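Local coordinates for protein beta-N-acetylhexosaminidase (Beutenbergia cavernae, PDB 5BU9) that probably hydrolyses terminal non-reducing N-acetyl-D-hexosamine residues from N-acetyl-beta-D-hexosaminides, as a member of glycoside hydrolase family 3, at residues Thr78-Gln86 with Phe93-Gln102; Ile286-Ile295 with Phe322-Val333. All coordinates share one frame; numbering follows the deposited sequence.

Interaction 1: Thr78-Gln86 with Phe93-Gln102; sequences TDQEGGNVQ and FSDIPTALDQ
A short beta hairpin at the C-terminal end of a barrel strand is clasped here by the chain that returns after it: Gly83 N donates to Ile96 O (2.8 Å), from a position above the carbonyl plane. The hairpin turns through a type II' beta turn from Gly82 to Val85, and a classic beta bulge sets two residues, Glu81 and Gly82, opposite the single Val85. With no side chain on either glycine, the Gly82 and Gly83 backbone lies close against Ile96, Pro97 and Thr98.

Two glutamine amides fasten the ends. Gln86 reaches across with CG anti to its main-chain nitrogen (chi1 -174°) and an extended chain, so that OE1 takes Ile96 N at 3.0 Å while NE2 gives to Ser94 O at 2.8 Å, nearly along the C=O axis. NE2 also bonds Leu88 O. Replacement of Gln86 by a leucine would probably leave Ile96 N and Ser94 O without these mates and let the 94-96 backbone shift. From the helix side, Gln102 NE2 divides its hydrogens between Glu81 O, 3.0 Å away in the carbonyl plane, and Pro97 O. A water donates to both Glu81 O and Gln102 OE1; another joins Gly82 O to Ala99 N.

Apolar contact fills the space between these grips. Ile96 sets CG2 against Gly82 CA (3.5 Å) and CD1 across the chain of Gln80, 3.7 Å from its CG, with Trp117 of helix 107-123 also touching Ile96. Thr98 N-caps the next helix, its OG1 accepting Asp101 N. Beyond it, Glu81 forms salt bridges with Lys184 and Arg154. A hairpin at the C-terminal end of a barrel strand is typical of the loops that line the mouth of a TIM barrel, where the active site lies.

Interaction 2: Ile286-Ile295 with Phe322-Val333; sequences ILAIEAGTDI and FAAIVDDAARRV
Asp294 and Arg332 form the salt bridge that ties the loop following helix 281-291 to helix 320-336: Arg332 NH1 donates to Asp294 OD1 at 2.6 Å. The donor meets the syn side of the carboxylate, and OD1 lies at the edge of the guanidinium close to its plane, although the two flat groups are turned 45° apart. An arginine chain extended from CG to NE carries the group there, with CD alongside the carboxylate at 3.5 Å from OD1. OD2 is satisfied by other partners, accepting from Arg256 in a salt bridge and from Val265 N.

Backbone acceptors at the end of helix 281-291 are equally accounted for. Gly292, with positive phi, closes the helix in a Schellman motif: Gly292 N returns to Ile289 O (2.9 Å) and Thr293 N to Ala288 O (3.0 Å). The last carbonyls turn to side chains of the preceding helix, Glu290 O to Arg248, Ala291 O to Ser252 and Gly292 O to Arg256.

Around this polar end the packing is apolar. The helix axes cross at 74°, and Phe322, its CG trans to the main-chain nitrogen (chi1 -176°), projects its ring so that CE1 lies 3.7 Å from Ile289 CG2 while Glu290 CG comes in at the ring edge. Ile325 CG2 touches the same Ile289 methyl at 3.7 Å. Beyond the salt bridge, Val333 CG2 rests on Ile295 CG1 (3.8 Å), and Ala329 is small enough to let Asp294 close on the helix backbone.

The chemistry implies a buried aspartate, probably ionised, whose charge is balanced by Arg332 on one oxygen and Arg256 on the other.

Overall arrangement
The two contacts work at different ends of the same barrel. Interaction 1 follows the C-terminal end of strand 75-82, whereas interaction 2 leads into the start of strand 296-298, and the pairing of these strands through 39-43 and 15-20 connects them within one sheet. They lie on opposite sides of the chain's centre, with their own centres about 31 Å apart and nearest atoms about 11 Å apart, so neither touches the other. A bound glycerol, probably from crystallisation, lies about 4 Å from the side chain of Glu81 and hydrogen-bonds Asp79, consistent with a pocket beside interaction 1. Interaction 2 instead joins helices on the barrel's outer layer.

Interaction 1: Thr78-Gln86 with Phe93-Gln102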
ATOM      1  N   THR A  78       2.702   7.825  -2.042  1.00 31.95           N
ATOM      2  CA  THR A  78       1.593   8.605  -1.492  1.00 30.89           C
ATOM      3  C   THR A  78       0.287   7.981  -1.994  1.00 26.80           C
ATOM      4  O   THR A  78       0.306   7.017  -2.761  1.00 31.32           O
ATOM      5  CB  THR A  78       1.675  10.126  -1.850  1.00 30.00           C
ATOM      6  OG1 THR A  78       0.651  10.827  -1.148  1.00 36.61           O
ATOM      7  CG2 THR A  78       1.465  10.355  -3.322  1.00 29.18           C
ATOM      8  N   ASP A  79      -0.833   8.509  -1.525  1.00 28.18           N
ATOM      9  CA  ASP A  79      -2.166   8.105  -1.987  1.00 26.18           C
ATOM     10  C   ASP A  79      -2.672   9.011  -3.091  1.00 32.34           C
ATOM     11  O   ASP A  79      -3.350  10.015  -2.782  1.00 35.21           O
ATOM     12  CB  ASP A  79      -3.198   8.162  -0.845  1.00 30.95           C
ATOM     13  CG  ASP A  79      -3.235   6.893   0.005  1.00 39.75           C
ATOM     14  OD1 ASP A  79      -2.529   5.899  -0.305  1.00 53.14           O
ATOM     15  OD2 ASP A  79      -3.995   6.902   0.998  1.00 48.69           O
ATOM     16  N   GLN A  80      -2.392   8.673  -4.358  1.00 31.80           N
ATOM     17  CA  GLN A  80      -2.840   9.538  -5.458  1.00 36.42           C
ATOM     18  C   GLN A  80      -3.813   8.748  -6.344  1.00 44.36           C
ATOM     19  O   GLN A  80      -3.489   8.398  -7.459  1.00 32.17           O
ATOM     20  CB  GLN A  80      -1.645  10.079  -6.265  1.00 30.49           C
ATOM     21  CG  GLN A  80      -1.959  11.321  -7.152  1.00 38.42           C
ATOM     22  CD  GLN A  80      -1.920  12.660  -6.393  1.00 52.92           C
ATOM     23  OE1 GLN A  80      -2.168  12.702  -5.199  1.00 34.28           O
ATOM     24  NE2 GLN A  80      -1.581  13.749  -7.090  1.00 33.79           N
ATOM     25  N   GLU A  81      -5.000   8.454  -5.826  1.00 31.51           N
ATOM     26  CA  GLU A  81      -6.019   7.716  -6.593  1.00 34.72           C
ATOM     27  C   GLU A  81      -6.766   8.641  -7.523  1.00 43.47           C
ATOM     28  O   GLU A  81      -7.108   8.259  -8.642  1.00 44.48           O
ATOM     29  CB  GLU A  81      -7.048   7.027  -5.671  1.00 30.76           C
ATOM     30  CG  GLU A  81      -6.480   5.982  -4.699  1.00 32.83           C
ATOM     31  CD  GLU A  81      -7.498   5.556  -3.646  1.00 45.17           C
ATOM     32  OE1 GLU A  81      -8.723   5.613  -3.894  1.00 35.16           O
ATOM     33  OE2 GLU A  81      -7.076   5.196  -2.539  1.00 30.94           O
ATOM     34  N   GLY A  82      -7.026   9.858  -7.037  1.00 31.72           N
ATOM     35  CA  GLY A  82      -7.972  10.764  -7.669  1.00 37.03           C
ATOM     36  C   GLY A  82      -9.244  10.983  -6.851  1.00 33.02           C
ATOM     37  O   GLY A  82      -9.571  10.182  -5.957  1.00 39.70           O
ATOM     38  N   GLY A  83      -9.942  12.087  -7.136  1.00 38.45           N
ATOM     39  CA  GLY A  83     -11.226  12.360  -6.518  1.00 41.65           C
ATOM     40  C   GLY A  83     -11.127  12.617  -5.018  1.00 39.46           C
ATOM     41  O   GLY A  83     -10.453  13.546  -4.575  1.00 39.26           O
ATOM     42  N   ASN A  84     -11.804  11.797  -4.230  1.00 34.28           N
ATOM     43  CA  ASN A  84     -11.791  11.944  -2.773  1.00 37.69           C
ATOM     44  C   ASN A  84     -10.466  11.497  -2.149  1.00 43.71           C
ATOM     45  O   ASN A  84     -10.251  11.711  -0.964  1.00 38.88           O
ATOM     46  CB  ASN A  84     -12.961  11.160  -2.161  1.00 36.65           C
ATOM     47  CG  ASN A  84     -14.307  11.820  -2.459  1.00 45.22           C
ATOM     48  OD1 ASN A  84     -14.484  13.005  -2.236  1.00 49.70           O
ATOM     49  ND2 ASN A  84     -15.240  11.056  -2.992  1.00 34.47           N
ATOM     50  N   VAL A  85      -9.583  10.876  -2.928  1.00 33.70           N
ATOM     51  CA  VAL A  85      -8.278  10.461  -2.390  1.00 36.26           C
ATOM     52  C   VAL A  85      -7.150  10.956  -3.304  1.00 33.47           C
ATOM     53  O   VAL A  85      -6.697  10.265  -4.230  1.00 43.36           O
ATOM     54  CB  VAL A  85      -8.186   8.918  -2.192  1.00 31.13           C
ATOM     55  CG1 VAL A  85      -6.807   8.529  -1.610  1.00 26.53           C
ATOM     56  CG2 VAL A  85      -9.306   8.396  -1.251  1.00 28.26           C
ATOM     57  N   GLN A  86      -6.714  12.178  -3.055  1.00 37.08           N
ATOM     58  CA  GLN A  86      -5.611  12.745  -3.816  1.00 31.79           C
ATOM     59  C   GLN A  86      -4.781  13.549  -2.829  1.00 42.83           C
ATOM     60  O   GLN A  86      -5.142  14.675  -2.485  1.00 34.62           O
ATOM     61  CB  GLN A  86      -6.111  13.621  -4.988  1.00 32.74           C
ATOM     62  CG  GLN A  86      -4.953  14.111  -5.905  1.00 33.65           C
ATOM     63  CD  GLN A  86      -5.397  15.026  -7.024  1.00 39.61           C
ATOM     64  OE1 GLN A  86      -6.530  14.941  -7.500  1.00 42.52           O
ATOM     65  NE2 GLN A  86      -4.493  15.915  -7.462  1.00 38.05           N
ATOM     66  N   PHE A  93       0.037  20.053 -10.180  1.00 42.43           N
ATOM     67  CA  PHE A  93      -0.740  18.813 -10.076  1.00 48.06           C
ATOM     68  C   PHE A  93      -2.097  18.954 -10.748  1.00 42.25           C
ATOM     69  O   PHE A  93      -2.807  19.952 -10.526  1.00 49.85           O
ATOM     70  CB  PHE A  93      -0.952  18.413  -8.610  1.00 41.77           C
ATOM     71  CG  PHE A  93       0.274  17.842  -7.939  1.00 51.84           C
ATOM     72  CD1 PHE A  93       0.777  16.604  -8.317  1.00 45.19           C
ATOM     73  CD2 PHE A  93       0.898  18.526  -6.901  1.00 45.22           C
ATOM     74  CE1 PHE A  93       1.916  16.067  -7.697  1.00 36.01           C
ATOM     75  CE2 PHE A  93       2.026  17.997  -6.263  1.00 39.42           C
ATOM     76  CZ  PHE A  93       2.536  16.764  -6.671  1.00 39.34           C
ATOM     77  N   SER A  94      -2.461  17.967 -11.563  1.00 45.34           N
ATOM     78  CA  SER A  94      -3.823  17.863 -12.104  1.00 43.84           C
ATOM     79  C   SER A  94      -4.866  17.722 -10.991  1.00 42.32           C
ATOM     80  O   SER A  94      -4.539  17.291  -9.888  1.00 49.78           O
ATOM     81  CB  SER A  94      -3.926  16.670 -13.045  1.00 39.55           C
ATOM     82  OG  SER A  94      -2.964  16.813 -14.068  1.00 48.45           O
ATOM     83  N   ASP A  95      -6.111  18.109 -11.265  1.00 39.54           N
ATOM     84  CA  ASP A  95      -7.219  17.716 -10.396  1.00 57.66           C
ATOM     85  C   ASP A  95      -7.742  16.415 -10.986  1.00 47.37           C
ATOM     86  O   ASP A  95      -8.470  16.422 -11.975  1.00 53.78           O
ATOM     87  CB  ASP A  95      -8.324  18.789 -10.305  1.00 48.23           C
ATOM     88  CG  ASP A  95      -7.877  20.054  -9.539  1.00 91.60           C
ATOM     89  OD1 ASP A  95      -7.308  19.923  -8.426  1.00 72.66           O
ATOM     90  OD2 ASP A  95      -8.099  21.185 -10.044  1.00 70.27           O
ATOM     91  N   ILE A  96      -7.345  15.309 -10.366  1.00 48.30           N
ATOM     92  CA  ILE A  96      -7.634  13.974 -10.848  1.00 37.62           C
ATOM     93  C   ILE A  96      -9.064  13.583 -10.474  1.00 36.70           C
ATOM     94  O   ILE A  96      -9.437  13.705  -9.331  1.00 45.04           O
ATOM     95  CB  ILE A  96      -6.633  12.987 -10.270  1.00 34.32           C
ATOM     96  CG1 ILE A  96      -5.201  13.478 -10.522  1.00 44.53           C
ATOM     97  CG2 ILE A  96      -6.835  11.635 -10.888  1.00 43.80           C
ATOM     98  CD1 ILE A  96      -4.117  12.612  -9.825  1.00 33.64           C
ATOM     99  N   PRO A  97      -9.863  13.115 -11.450  1.00 39.77           N
ATOM    100  CA  PRO A  97     -11.247  12.694 -11.178  1.00 39.01           C
ATOM    101  C   PRO A  97     -11.323  11.450 -10.281  1.00 42.12           C
ATOM    102  O   PRO A  97     -10.301  10.804 -10.067  1.00 42.91           O
ATOM    103  CB  PRO A  97     -11.817  12.407 -12.584  1.00 38.68           C
ATOM    104  CG  PRO A  97     -10.652  12.395 -13.515  1.00 50.35           C
ATOM    105  CD  PRO A  97      -9.570  13.179 -12.892  1.00 40.82           C
ATOM    106  N   THR A  98     -12.507  11.150  -9.738  1.00 42.11           N
ATOM    107  CA  THR A  98     -12.733   9.935  -8.953  1.00 48.05           C
ATOM    108  C   THR A  98     -12.416   8.754  -9.860  1.00 39.49           C
ATOM    109  O   THR A  98     -12.520   8.886 -11.082  1.00 39.88           O
ATOM    110  CB  THR A  98     -14.199   9.820  -8.450  1.00 54.10           C
ATOM    111  OG1 THR A  98     -15.087   9.742  -9.576  1.00 48.25           O
ATOM    112  CG2 THR A  98     -14.593  11.021  -7.608  1.00 33.35           C
ATOM    113  N   ALA A  99     -12.017   7.622  -9.273  1.00 35.73           N
ATOM    114  CA  ALA A  99     -11.812   6.402 -10.041  1.00 42.48           C
ATOM    115  C   ALA A  99     -13.099   6.030 -10.768  1.00 33.50           C
ATOM    116  O   ALA A  99     -13.060   5.425 -11.842  1.00 41.54           O
ATOM    117  CB  ALA A  99     -11.350   5.242  -9.134  1.00 33.89           C
ATOM    118  N   LEU A 100     -14.247   6.394 -10.195  1.00 33.34           N
ATOM    119  CA  LEU A 100     -15.517   6.019 -10.825  1.00 39.94           C
ATOM    120  C   LEU A 100     -15.629   6.749 -12.158  1.00 52.59           C
ATOM    121  O   LEU A 100     -15.940   6.129 -13.187  1.00 42.24           O
ATOM    122  CB  LEU A 100     -16.717   6.329  -9.924  1.00 47.24           C
ATOM    123  CG  LEU A 100     -18.080   6.021 -10.550  1.00 55.68           C
ATOM    124  CD1 LEU A 100     -18.168   4.571 -11.020  1.00 37.95           C
ATOM    125  CD2 LEU A 100     -19.211   6.345  -9.587  1.00 44.90           C
ATOM    126  N   ASP A 101     -15.357   8.058 -12.138  1.00 40.64           N
ATOM    127  CA  ASP A 101     -15.271   8.855 -13.377  1.00 45.98           C
ATOM    128  C   ASP A 101     -14.204   8.286 -14.318  1.00 53.55           C
ATOM    129  O   ASP A 101     -14.445   8.148 -15.511  1.00 49.97           O
ATOM    130  CB  ASP A 101     -14.959  10.317 -13.071  1.00 49.73           C
ATOM    131  CG  ASP A 101     -16.159  11.078 -12.546  1.00 52.62           C
ATOM    132  OD1 ASP A 101     -17.287  10.554 -12.600  1.00 48.72           O
ATOM    133  OD2 ASP A 101     -15.972  12.210 -12.080  1.00 66.58           O
ATOM    134  N   GLN A 102     -13.040   7.922 -13.773  1.00 59.14           N
ATOM    135  CA  GLN A 102     -11.987   7.315 -14.589  1.00 49.52           C
ATOM    136  C   GLN A 102     -12.508   6.042 -15.275  1.00 64.28           C
ATOM    137  O   GLN A 102     -12.148   5.747 -16.414  1.00 44.85           O
ATOM    138  CB  GLN A 102     -10.751   7.005 -13.741  1.00 41.49           C
ATOM    139  CG  GLN A 102      -9.981   8.228 -13.230  1.00 38.83           C
ATOM    140  CD  GLN A 102      -8.874   7.849 -12.253  1.00 57.60           C
ATOM    141  OE1 GLN A 102      -8.119   6.893 -12.476  1.00 35.40           O
ATOM    142  NE2 GLN A 102      -8.791   8.577 -11.151  1.00 33.24           N
TER
HETATM  143  O   HOH W   1      -7.539   5.651  -9.807  1.00 37.03           O
HETATM  144  O   HOH W   2     -10.868   7.757  -6.605  1.00 30.57           O

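Interaction 2: Ile286-Ile295 with Phe322-Val333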
ATOM      1  N   ILE A 286       4.352  -8.013  13.559  1.00 25.04           N
ATOM      2  CA  ILE A 286       4.787  -9.399  13.596  1.00 24.38           C
ATOM      3  C   ILE A 286       3.775 -10.291  12.874  1.00 24.44           C
ATOM      4  O   ILE A 286       4.170 -11.114  12.037  1.00 28.52           O
ATOM      5  CB  ILE A 286       5.029  -9.860  15.037  1.00 30.15           C
ATOM      6  CG1 ILE A 286       6.335  -9.248  15.547  1.00 25.21           C
ATOM      7  CG2 ILE A 286       5.138 -11.392  15.102  1.00 25.10           C
ATOM      8  CD1 ILE A 286       6.486  -9.312  17.046  1.00 24.97           C
ATOM      9  N   LEU A 287       2.482 -10.116  13.166  1.00 32.74           N
ATOM     10  CA  LEU A 287       1.459 -10.931  12.513  1.00 35.18           C
ATOM     11  C   LEU A 287       1.413 -10.671  11.000  1.00 29.08           C
ATOM     12  O   LEU A 287       1.247 -11.611  10.222  1.00 31.57           O
ATOM     13  CB  LEU A 287       0.076 -10.690  13.129  1.00 26.86           C
ATOM     14  CG  LEU A 287      -0.115 -11.171  14.584  1.00 32.47           C
ATOM     15  CD1 LEU A 287      -1.405 -10.636  15.100  1.00 27.07           C
ATOM     16  CD2 LEU A 287      -0.117 -12.672  14.725  1.00 28.76           C
ATOM     17  N   ALA A 288       1.547  -9.414  10.580  1.00 27.83           N
ATOM     18  CA  ALA A 288       1.543  -9.092   9.149  1.00 25.95           C
ATOM     19  C   ALA A 288       2.683  -9.856   8.433  1.00 28.39           C
ATOM     20  O   ALA A 288       2.466 -10.562   7.452  1.00 35.54           O
ATOM     21  CB  ALA A 288       1.682  -7.556   8.955  1.00 33.38           C
ATOM     22  N   ILE A 289       3.893  -9.712   8.958  1.00 25.00           N
ATOM     23  CA  ILE A 289       5.064 -10.340   8.405  1.00 25.70           C
ATOM     24  C   ILE A 289       4.911 -11.877   8.389  1.00 27.33           C
ATOM     25  O   ILE A 289       5.151 -12.526   7.368  1.00 35.68           O
ATOM     26  CB  ILE A 289       6.287  -9.878   9.183  1.00 28.22           C
ATOM     27  CG1 ILE A 289       6.530  -8.413   8.884  1.00 29.09           C
ATOM     28  CG2 ILE A 289       7.537 -10.722   8.812  1.00 26.53           C
ATOM     29  CD1 ILE A 289       7.585  -7.782   9.791  1.00 27.73           C
ATOM     30  N   GLU A 290       4.447 -12.461   9.486  1.00 27.11           N
ATOM     31  CA  GLU A 290       4.279 -13.917   9.511  1.00 36.52           C
ATOM     32  C   GLU A 290       3.288 -14.399   8.470  1.00 27.13           C
ATOM     33  O   GLU A 290       3.419 -15.520   7.978  1.00 28.05           O
ATOM     34  CB  GLU A 290       3.826 -14.415  10.898  1.00 27.73           C
ATOM     35  CG  GLU A 290       4.900 -14.317  11.956  1.00 33.82           C
ATOM     36  CD  GLU A 290       4.440 -14.842  13.321  1.00 39.03           C
ATOM     37  OE1 GLU A 290       3.234 -14.741  13.647  1.00 43.40           O
ATOM     38  OE2 GLU A 290       5.284 -15.375  14.065  1.00 41.92           O
ATOM     39  N   ALA A 291       2.282 -13.577   8.152  1.00 30.48           N
ATOM     40  CA  ALA A 291       1.286 -13.914   7.114  1.00 32.26           C
ATOM     41  C   ALA A 291       1.874 -13.892   5.698  1.00 44.19           C
ATOM     42  O   ALA A 291       1.332 -14.521   4.787  1.00 34.10           O
ATOM     43  CB  ALA A 291       0.086 -12.956   7.184  1.00 31.41           C
ATOM     44  N   GLY A 292       2.955 -13.142   5.510  1.00 30.01           N
ATOM     45  CA  GLY A 292       3.651 -13.099   4.230  1.00 28.58           C
ATOM     46  C   GLY A 292       3.776 -11.656   3.744  1.00 43.06           C
ATOM     47  O   GLY A 292       4.017 -11.426   2.576  1.00 39.11           O
ATOM     48  N   THR A 293       3.567 -10.688   4.636  1.00 27.70           N
ATOM     49  CA  THR A 293       3.720  -9.273   4.321  1.00 26.68           C
ATOM     50  C   THR A 293       5.181  -8.848   4.147  1.00 38.63           C
ATOM     51  O   THR A 293       6.040  -9.228   4.950  1.00 31.44           O
ATOM     52  CB  THR A 293       3.143  -8.416   5.438  1.00 32.02           C
ATOM     53  OG1 THR A 293       1.741  -8.656   5.529  1.00 29.08           O
ATOM     54  CG2 THR A 293       3.401  -6.940   5.184  1.00 33.97           C
ATOM     55  N   ASP A 294       5.467  -8.030   3.142  1.00 27.45           N
ATOM     56  CA  ASP A 294       6.824  -7.453   2.985  1.00 32.59           C
ATOM     57  C   ASP A 294       6.961  -6.011   3.470  1.00 31.76           C
ATOM     58  O   ASP A 294       8.029  -5.579   3.916  1.00 37.81           O
ATOM     59  CB  ASP A 294       7.242  -7.546   1.523  1.00 39.11           C
ATOM     60  CG  ASP A 294       6.964  -8.940   0.934  1.00 53.39           C
ATOM     61  OD1 ASP A 294       7.416  -9.966   1.518  1.00 54.18           O
ATOM     62  OD2 ASP A 294       6.246  -9.015  -0.080  1.00 61.02           O
ATOM     63  N   ILE A 295       5.885  -5.242   3.417  1.00 27.56           N
ATOM     64  CA  ILE A 295       5.987  -3.878   3.939  1.00 32.18           C
ATOM     65  C   ILE A 295       4.796  -3.547   4.852  1.00 33.01           C
ATOM     66  O   ILE A 295       3.636  -3.638   4.444  1.00 33.31           O
ATOM     67  CB  ILE A 295       6.117  -2.836   2.787  1.00 34.35           C
ATOM     68  CG1 ILE A 295       7.418  -3.037   1.995  1.00 33.03           C
ATOM     69  CG2 ILE A 295       5.990  -1.393   3.346  1.00 29.31           C
ATOM     70  CD1 ILE A 295       7.573  -2.070   0.760  1.00 30.97           C
ATOM     71  N   PHE A 322      11.082 -16.965  12.283  1.00 34.40           N
ATOM     72  CA  PHE A 322      10.664 -15.603  11.969  1.00 31.20           C
ATOM     73  C   PHE A 322      11.810 -14.858  11.267  1.00 30.59           C
ATOM     74  O   PHE A 322      11.580 -14.069  10.363  1.00 32.13           O
ATOM     75  CB  PHE A 322      10.236 -14.872  13.252  1.00 26.83           C
ATOM     76  CG  PHE A 322       9.698 -13.481  13.012  1.00 27.43           C
ATOM     77  CD1 PHE A 322       8.419 -13.295  12.499  1.00 25.72           C
ATOM     78  CD2 PHE A 322      10.472 -12.361  13.285  1.00 28.74           C
ATOM     79  CE1 PHE A 322       7.916 -12.007  12.276  1.00 27.11           C
ATOM     80  CE2 PHE A 322       9.980 -11.085  13.059  1.00 32.73           C
ATOM     81  CZ  PHE A 322       8.713 -10.909  12.530  1.00 24.33           C
ATOM     82  N   ALA A 323      13.040 -15.095  11.709  1.00 30.31           N
ATOM     83  CA  ALA A 323      14.226 -14.539  11.047  1.00 33.83           C
ATOM     84  C   ALA A 323      14.256 -14.912   9.567  1.00 38.49           C
ATOM     85  O   ALA A 323      14.585 -14.064   8.738  1.00 28.70           O
ATOM     86  CB  ALA A 323      15.544 -15.016  11.746  1.00 29.13           C
ATOM     87  N   ALA A 324      13.916 -16.162   9.238  1.00 29.55           N
ATOM     88  CA  ALA A 324      13.986 -16.617   7.856  1.00 35.01           C
ATOM     89  C   ALA A 324      12.877 -15.935   7.060  1.00 35.08           C
ATOM     90  O   ALA A 324      13.081 -15.533   5.911  1.00 39.74           O
ATOM     91  CB  ALA A 324      13.893 -18.164   7.756  1.00 32.26           C
ATOM     92  N   ILE A 325      11.725 -15.754   7.692  1.00 34.33           N
ATOM     93  CA  ILE A 325      10.612 -15.043   7.069  1.00 28.01           C
ATOM     94  C   ILE A 325      10.975 -13.577   6.779  1.00 44.00           C
ATOM     95  O   ILE A 325      10.740 -13.066   5.674  1.00 33.12           O
ATOM     96  CB  ILE A 325       9.343 -15.165   7.936  1.00 34.77           C
ATOM     97  CG1 ILE A 325       8.812 -16.619   7.848  1.00 31.64           C
ATOM     98  CG2 ILE A 325       8.268 -14.120   7.502  1.00 28.64           C
ATOM     99  CD1 ILE A 325       7.688 -16.939   8.860  1.00 30.62           C
ATOM    100  N   VAL A 326      11.549 -12.916   7.768  1.00 34.64           N
ATOM    101  CA  VAL A 326      12.081 -11.566   7.612  1.00 41.03           C
ATOM    102  C   VAL A 326      13.068 -11.475   6.457  1.00 39.25           C
ATOM    103  O   VAL A 326      12.971 -10.575   5.639  1.00 40.33           O
ATOM    104  CB  VAL A 326      12.736 -11.101   8.914  1.00 30.62           C
ATOM    105  CG1 VAL A 326      13.647  -9.915   8.677  1.00 27.97           C
ATOM    106  CG2 VAL A 326      11.638 -10.738   9.928  1.00 33.41           C
ATOM    107  N   ASP A 327      13.999 -12.419   6.357  1.00 43.41           N
ATOM    108  CA  ASP A 327      15.004 -12.361   5.286  1.00 29.95           C
ATOM    109  C   ASP A 327      14.399 -12.489   3.884  1.00 54.87           C
ATOM    110  O   ASP A 327      14.872 -11.840   2.946  1.00 39.94           O
ATOM    111  CB  ASP A 327      16.084 -13.435   5.479  1.00 34.30           C
ATOM    112  CG  ASP A 327      17.130 -13.024   6.518  1.00 53.63           C
ATOM    113  OD1 ASP A 327      17.112 -11.843   6.905  1.00 47.42           O
ATOM    114  OD2 ASP A 327      17.958 -13.858   6.965  1.00 54.25           O
ATOM    115  N   ASP A 328      13.363 -13.311   3.735  1.00 33.31           N
ATOM    116  CA  ASP A 328      12.686 -13.458   2.440  1.00 35.24           C
ATOM    117  C   ASP A 328      11.970 -12.169   2.042  1.00 31.41           C
ATOM    118  O   ASP A 328      11.910 -11.777   0.864  1.00 42.91           O
ATOM    119  CB  ASP A 328      11.652 -14.592   2.485  1.00 31.04           C
ATOM    120  CG  ASP A 328      12.283 -15.985   2.521  1.00 59.43           C
ATOM    121  OD1 ASP A 328      13.516 -16.108   2.373  1.00 45.18           O
ATOM    122  OD2 ASP A 328      11.528 -16.968   2.698  1.00 44.07           O
ATOM    123  N   ALA A 329      11.363 -11.547   3.044  1.00 33.97           N
ATOM    124  CA  ALA A 329      10.616 -10.329   2.839  1.00 28.64           C
ATOM    125  C   ALA A 329      11.567  -9.217   2.355  1.00 32.06           C
ATOM    126  O   ALA A 329      11.283  -8.536   1.374  1.00 31.90           O
ATOM    127  CB  ALA A 329       9.902  -9.923   4.136  1.00 34.11           C
ATOM    128  N   ALA A 330      12.714  -9.075   3.021  1.00 29.43           N
ATOM    129  CA  ALA A 330      13.662  -8.019   2.681  1.00 35.18           C
ATOM    130  C   ALA A 330      14.189  -8.223   1.276  1.00 40.90           C
ATOM    131  O   ALA A 330      14.412  -7.259   0.543  1.00 39.84           O
ATOM    132  CB  ALA A 330      14.795  -7.975   3.675  1.00 32.77           C
ATOM    133  N   ARG A 331      14.327  -9.487   0.873  1.00 41.14           N
ATOM    134  CA  ARG A 331      14.813  -9.791  -0.471  1.00 36.30           C
ATOM    135  C   ARG A 331      13.787  -9.334  -1.519  1.00 51.02           C
ATOM    136  O   ARG A 331      14.191  -8.839  -2.557  1.00 38.55           O
ATOM    137  CB  ARG A 331      15.115 -11.294  -0.617  1.00 41.02           C
ATOM    138  CG  ARG A 331      16.419 -11.617  -1.287  1.00 59.58           C
ATOM    139  CD  ARG A 331      16.743 -13.130  -1.263  1.00 55.97           C
ATOM    140  NE  ARG A 331      17.089 -13.570   0.080  1.00 71.22           N
ATOM    141  CZ  ARG A 331      16.400 -14.463   0.775  1.00 55.64           C
ATOM    142  NH1 ARG A 331      15.328 -15.034   0.226  1.00 67.17           N
ATOM    143  NH2 ARG A 331      16.802 -14.802   2.009  1.00 52.51           N
ATOM    144  N   ARG A 332      12.481  -9.488  -1.260  1.00 31.13           N
ATOM    145  CA  ARG A 332      11.463  -8.997  -2.216  1.00 50.72           C
ATOM    146  C   ARG A 332      11.502  -7.499  -2.317  1.00 43.56           C
ATOM    147  O   ARG A 332      11.353  -6.932  -3.405  1.00 50.78           O
ATOM    148  CB  ARG A 332      10.048  -9.417  -1.831  1.00 31.16           C
ATOM    149  CG  ARG A 332       9.896 -10.940  -1.789  1.00 47.49           C
ATOM    150  CD  ARG A 332       8.497 -11.396  -1.479  1.00 31.12           C
ATOM    151  NE  ARG A 332       8.513 -12.800  -1.120  1.00 45.14           N
ATOM    152  CZ  ARG A 332       8.348 -13.278   0.107  1.00 50.68           C
ATOM    153  NH1 ARG A 332       8.085 -12.456   1.116  1.00 42.68           N
ATOM    154  NH2 ARG A 332       8.403 -14.594   0.322  1.00 53.17           N
ATOM    155  N   VAL A 333      11.688  -6.858  -1.172  1.00 32.18           N
ATOM    156  CA  VAL A 333      11.717  -5.414  -1.145  1.00 32.30           C
ATOM    157  C   VAL A 333      12.953  -4.884  -1.893  1.00 38.09           C
ATOM    158  O   VAL A 333      12.814  -3.999  -2.738  1.00 37.24           O
ATOM    159  CB  VAL A 333      11.659  -4.896   0.270  1.00 33.24           C
ATOM    160  CG1 VAL A 333      11.855  -3.367   0.273  1.00 27.09           C
ATOM    161  CG2 VAL A 333      10.317  -5.293   0.914  1.00 27.28           C
TER